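Local coordinates for protein orotidine 5'-phosphate decarboxylase (Lactobacillus acidophilus, PDB 3TFX) that probably catalyses the decarboxylation of orotidine 5'-monophosphate to uridine 5'-monophosphate, the last step of de novo UMP synthesis, at residues K21-F33 against I219-K233. Sequence-based numbering, arbitrary orientation.
Sequences KILSKLGDPHDVF and ITLASDPKAAYEAIK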
loop_
_atom_site.group_PDB
_atom_site.type_symbol
_atom_site.label_atom_id
_atom_site.label_comp_id
_atom_site.label_asym_id
_atom_site.label_seq_id
_atom_site.Cartn_x
_atom_site.Cartn_y
_atom_site.Cartn_z
ATOM N N LYS A 21 24.999 -6.245 2.474
ATOM C CA LYS A 21 26.165 -5.466 2.861
ATOM C C LYS A 21 25.922 -4.514 4.051
ATOM O O LYS A 21 26.717 -4.500 5.002
ATOM C CB LYS A 21 26.747 -4.717 1.657
ATOM C CG LYS A 21 27.935 -3.805 2.013
ATOM C CD LYS A 21 29.159 -4.082 1.144
ATOM C CE LYS A 21 29.220 -3.145 -0.057
ATOM N NZ LYS A 21 30.589 -3.149 -0.673
ATOM N N ILE A 22 24.850 -3.723 4.018
ATOM C CA ILE A 22 24.545 -2.874 5.181
ATOM C C ILE A 22 24.264 -3.705 6.427
ATOM O O ILE A 22 24.742 -3.371 7.504
ATOM C CB ILE A 22 23.435 -1.779 4.931
ATOM C CG1 ILE A 22 23.315 -0.853 6.137
ATOM C CG2 ILE A 22 22.063 -2.385 4.590
ATOM C CD1 ILE A 22 24.583 -0.058 6.431
ATOM N N LEU A 23 23.523 -4.800 6.266
ATOM C CA LEU A 23 23.194 -5.699 7.374
ATOM C C LEU A 23 24.430 -6.296 8.040
ATOM O O LEU A 23 24.489 -6.400 9.272
ATOM C CB LEU A 23 22.259 -6.812 6.903
ATOM C CG LEU A 23 20.746 -6.742 7.152
ATOM C CD1 LEU A 23 20.206 -5.345 7.077
ATOM C CD2 LEU A 23 20.016 -7.637 6.180
ATOM N N SER A 24 25.420 -6.682 7.234
ATOM C CA SER A 24 26.680 -7.217 7.764
ATOM C C SER A 24 27.411 -6.226 8.683
ATOM O O SER A 24 28.283 -6.612 9.467
ATOM C CB SER A 24 27.598 -7.637 6.625
ATOM O OG SER A 24 28.198 -6.499 6.028
ATOM N N LYS A 25 27.035 -4.955 8.600
ATOM C CA LYS A 25 27.670 -3.916 9.402
ATOM C C LYS A 25 26.844 -3.441 10.594
ATOM O O LYS A 25 27.243 -2.496 11.257
ATOM C CB LYS A 25 27.991 -2.710 8.522
ATOM C CG LYS A 25 28.989 -2.998 7.414
ATOM C CD LYS A 25 29.168 -1.755 6.565
ATOM C CE LYS A 25 29.928 -2.049 5.299
ATOM N NZ LYS A 25 29.745 -0.924 4.346
ATOM N N LEU A 26 25.695 -4.069 10.858
ATOM C CA LEU A 26 24.783 -3.556 11.883
ATOM C C LEU A 26 24.896 -4.312 13.191
ATOM O O LEU A 26 24.443 -3.842 14.248
ATOM C CB LEU A 26 23.326 -3.522 11.385
ATOM C CG LEU A 26 23.024 -2.531 10.252
ATOM C CD1 LEU A 26 21.539 -2.557 9.881
ATOM C CD2 LEU A 26 23.454 -1.121 10.620
ATOM N N GLY A 27 25.507 -5.481 13.117
ATOM C CA GLY A 27 25.751 -6.285 14.306
ATOM C C GLY A 27 25.126 -7.648 14.213
ATOM O O GLY A 27 24.831 -8.134 13.124
ATOM N N ASP A 28 24.921 -8.264 15.373
ATOM C CA ASP A 28 24.317 -9.586 15.450
ATOM C C ASP A 28 22.840 -9.434 15.099
ATOM O O ASP A 28 22.200 -8.485 15.566
ATOM C CB ASP A 28 24.475 -10.160 16.857
ATOM C CG ASP A 28 25.928 -10.476 17.221
ATOM O OD1 ASP A 28 26.712 -10.901 16.340
ATOM O OD2 ASP A 28 26.281 -10.335 18.416
ATOM N N PRO A 29 22.302 -10.341 14.255
ATOM C CA PRO A 29 20.927 -10.229 13.787
ATOM C C PRO A 29 19.908 -10.014 14.904
ATOM O O PRO A 29 18.995 -9.227 14.742
ATOM C CB PRO A 29 20.701 -11.563 13.067
ATOM C CG PRO A 29 22.049 -11.893 12.505
ATOM C CD PRO A 29 23.052 -11.380 13.507
ATOM N N HIS A 30 20.099 -10.674 16.036
ATOM C CA HIS A 30 19.186 -10.559 17.173
ATOM C C HIS A 30 19.191 -9.195 17.845
ATOM O O HIS A 30 18.318 -8.912 18.668
ATOM C CB HIS A 30 19.450 -11.674 18.190
ATOM C CG HIS A 30 19.068 -13.032 17.681
ATOM N ND1 HIS A 30 17.765 -13.482 17.666
ATOM C CD2 HIS A 30 19.815 -14.026 17.139
ATOM C CE1 HIS A 30 17.726 -14.699 17.157
ATOM N NE2 HIS A 30 18.956 -15.052 16.826
ATOM N N ASP A 31 20.158 -8.354 17.473
ATOM C CA ASP A 31 20.253 -6.997 17.984
ATOM C C ASP A 31 19.819 -5.966 16.936
ATOM O O ASP A 31 19.947 -4.771 17.159
ATOM C CB ASP A 31 21.692 -6.699 18.456
ATOM C CG ASP A 31 22.180 -7.682 19.521
ATOM O OD1 ASP A 31 21.337 -8.191 20.287
ATOM O OD2 ASP A 31 23.402 -7.964 19.580
ATOM N N VAL A 32 19.333 -6.415 15.784
ATOM C CA VAL A 32 19.014 -5.460 14.734
ATOM C C VAL A 32 17.573 -5.491 14.242
ATOM O O VAL A 32 16.967 -6.556 14.041
ATOM C CB VAL A 32 20.118 -5.348 13.615
ATOM C CG1 VAL A 32 21.239 -6.378 13.781
ATOM C CG2 VAL A 32 19.538 -5.301 12.210
ATOM N N PHE A 33 17.036 -4.282 14.117
ATOM C CA PHE A 33 15.649 -4.038 13.789
ATOM C C PHE A 33 15.716 -3.097 12.596
ATOM O O PHE A 33 16.214 -1.978 12.712
ATOM C CB PHE A 33 14.947 -3.370 14.994
ATOM C CG PHE A 33 13.419 -3.444 14.977
ATOM C CD1 PHE A 33 12.705 -3.394 16.173
ATOM C CD2 PHE A 33 12.697 -3.558 13.784
ATOM C CE1 PHE A 33 11.305 -3.440 16.193
ATOM C CE2 PHE A 33 11.289 -3.625 13.789
ATOM C CZ PHE A 33 10.594 -3.562 15.001
ATOM N N ILE A 219 22.850 6.314 10.462
ATOM C CA ILE A 219 23.404 4.998 10.722
ATOM C C ILE A 219 23.953 4.323 9.463
ATOM O O ILE A 219 25.095 3.880 9.454
ATOM C CB ILE A 219 22.384 4.049 11.399
ATOM C CG1 ILE A 219 22.003 4.543 12.806
ATOM C CG2 ILE A 219 22.951 2.631 11.469
ATOM C CD1 ILE A 219 20.760 3.811 13.429
ATOM N N THR A 220 23.148 4.267 8.402
ATOM C CA THR A 220 23.477 3.462 7.236
ATOM C C THR A 220 24.632 4.046 6.430
ATOM O O THR A 220 25.244 3.342 5.652
ATOM C CB THR A 220 22.261 3.299 6.297
ATOM O OG1 THR A 220 21.824 4.591 5.862
ATOM C CG2 THR A 220 21.117 2.588 7.012
ATOM N N LEU A 221 24.894 5.341 6.605
ATOM C CA LEU A 221 25.997 6.006 5.927
ATOM C C LEU A 221 27.088 6.423 6.920
ATOM O O LEU A 221 28.020 7.145 6.558
ATOM C CB LEU A 221 25.492 7.206 5.117
ATOM C CG LEU A 221 24.485 6.890 3.994
ATOM C CD1 LEU A 221 24.159 8.150 3.228
ATOM C CD2 LEU A 221 24.986 5.814 3.024
ATOM N N ALA A 222 26.985 5.961 8.169
ATOM C CA ALA A 222 28.055 6.227 9.139
ATOM C C ALA A 222 29.282 5.448 8.716
ATOM O O ALA A 222 29.161 4.414 8.048
ATOM C CB ALA A 222 27.639 5.846 10.556
ATOM N N SER A 223 30.458 5.952 9.085
ATOM C CA SER A 223 31.719 5.247 8.830
ATOM C C SER A 223 31.808 3.936 9.609
ATOM O O SER A 223 32.425 2.963 9.135
ATOM C CB SER A 223 32.917 6.156 9.151
ATOM O OG SER A 223 33.100 7.157 8.143
ATOM N N ASP A 224 31.180 3.915 10.789
ATOM C CA ASP A 224 31.016 2.705 11.602
ATOM C C ASP A 224 29.513 2.562 11.916
ATOM O O ASP A 224 29.037 3.090 12.924
ATOM C CB ASP A 224 31.834 2.838 12.895
ATOM C CG ASP A 224 31.959 1.516 13.673
ATOM O OD1 ASP A 224 31.150 0.570 13.462
ATOM O OD2 ASP A 224 32.890 1.431 14.511
ATOM N N PRO A 225 28.742 1.895 11.023
ATOM C CA PRO A 225 27.298 1.833 11.275
ATOM C C PRO A 225 26.907 1.119 12.575
ATOM O O PRO A 225 25.957 1.533 13.224
ATOM C CB PRO A 225 26.759 1.089 10.050
ATOM C CG PRO A 225 27.702 1.495 8.945
ATOM C CD PRO A 225 29.071 1.493 9.637
ATOM N N LYS A 226 27.624 0.059 12.939
ATOM C CA LYS A 226 27.321 -0.667 14.156
ATOM C C LYS A 226 27.464 0.227 15.399
ATOM O O LYS A 226 26.550 0.298 16.242
ATOM C CB LYS A 226 28.188 -1.913 14.282
ATOM C CG LYS A 226 27.776 -2.802 15.444
ATOM C CD LYS A 226 28.649 -4.037 15.550
ATOM C CE LYS A 226 28.423 -4.734 16.891
ATOM N NZ LYS A 226 29.345 -5.898 17.034
ATOM N N ALA A 227 28.582 0.946 15.485
ATOM C CA ALA A 227 28.810 1.828 16.622
ATOM C C ALA A 227 27.851 3.030 16.615
ATOM O O ALA A 227 27.451 3.505 17.668
ATOM C CB ALA A 227 30.260 2.282 16.665
ATOM N N ALA A 228 27.470 3.516 15.436
ATOM C CA ALA A 228 26.473 4.584 15.364
ATOM C C ALA A 228 25.115 4.096 15.858
ATOM O O ALA A 228 24.387 4.841 16.499
ATOM C CB ALA A 228 26.357 5.125 13.957
ATOM N N TYR A 229 24.801 2.842 15.562
ATOM C CA TYR A 229 23.528 2.207 15.937
ATOM C C TYR A 229 23.465 1.992 17.450
ATOM O O TYR A 229 22.476 2.325 18.100
ATOM C CB TYR A 229 23.392 0.869 15.184
ATOM C CG TYR A 229 22.049 0.146 15.275
ATOM C CD1 TYR A 229 20.868 0.831 15.564
ATOM C CD2 TYR A 229 21.962 -1.224 15.012
ATOM C CE1 TYR A 229 19.626 0.162 15.624
ATOM C CE2 TYR A 229 20.729 -1.910 15.067
ATOM C CZ TYR A 229 19.563 -1.205 15.364
ATOM O OH TYR A 229 18.342 -1.861 15.425
ATOM N N GLU A 230 24.538 1.430 17.999
ATOM C CA GLU A 230 24.614 1.133 19.426
ATOM C C GLU A 230 24.589 2.427 20.247
ATOM O O GLU A 230 23.955 2.481 21.301
ATOM C CB GLU A 230 25.880 0.314 19.740
ATOM C CG GLU A 230 25.852 -1.163 19.287
ATOM C CD GLU A 230 24.633 -1.928 19.785
ATOM O OE1 GLU A 230 24.419 -2.008 21.018
ATOM O OE2 GLU A 230 23.877 -2.456 18.939
ATOM N N ALA A 231 25.286 3.462 19.767
ATOM C CA ALA A 231 25.257 4.773 20.436
ATOM C C ALA A 231 23.849 5.392 20.450
ATOM O O ALA A 231 23.445 6.037 21.421
ATOM C CB ALA A 231 26.236 5.728 19.782
ATOM N N ILE A 232 23.094 5.189 19.375
ATOM C CA ILE A 232 21.747 5.728 19.319
ATOM C C ILE A 232 20.771 4.938 20.207
ATOM O O ILE A 232 19.930 5.539 20.876
ATOM C CB ILE A 232 21.246 5.863 17.872
ATOM C CG1 ILE A 232 21.923 7.075 17.206
ATOM C CG2 ILE A 232 19.727 6.024 17.855
ATOM C CD1 ILE A 232 21.822 7.092 15.680
ATOM N N LYS A 233 20.908 3.614 20.227
ATOM C CA LYS A 233 20.125 2.752 21.126
ATOM C C LYS A 233 20.322 3.198 22.567
ATOM O O LYS A 233 19.358 3.339 23.329
ATOM C CB LYS A 233 20.558 1.280 21.013
ATOM C CG LYS A 233 20.150 0.561 19.740
ATOM C CD LYS A 233 20.367 -0.921 19.910
ATOM C CE LYS A 233 20.803 -1.549 18.620
ATOM N NZ LYS A 233 21.063 -3.016 18.754
HETATM O O HOH W 1 23.956 -4.134 17.028
#
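Y229, K233 and P225 of the last barrel helix, 225-236, meet the end of helix 16-24 and the loop leading from it into strand 33-36, a polar and apolar contact on the outside of the barrel that buries 536 Å². The apolar end is built on P225 and L26: CD2 of L26 lies 3.9 Å from CG2 of I219 and reaches CB of P225, its side chain crossing both at about a right angle. With CG1 anti to the backbone N (chi1 -173°), I22 sends this branch toward 219-233. Its CD1 comes 3.6 Å from O of T220. The extended side chain of K226 runs alongside the backbone of L26 and G27, its CD 3.9 Å from CA of G27, whose positive phi ends the helical run.

Y229 holds the other end. Its OH accepts from N of F33 at 3.0 Å (N-H...O angle 152°) and is also hydrogen-bonded to O of V7, so the phenol ties the starts of two neighbouring strands to the helix. The ring edge faces O of L26 and V32, while CE of K233 lies 3.4 Å above one face, over its centre. From there the chain carries NZ of K233 past the ring's rim, where it donates to O of D31 at 2.6 Å, on a lone pair in the carbonyl plane, and forms a salt bridge with OE2 of E230; a water links this carboxylate to O of L26. A phenylalanine in place of Y229 would probably leave both N of F33 and O of V7 without their hydroxyl partner, untying the two strands from the helix. The contact thus packs the last beta-alpha unit against the first, and against the start of the second strand, as in the closure of an eight-stranded TIM barrel.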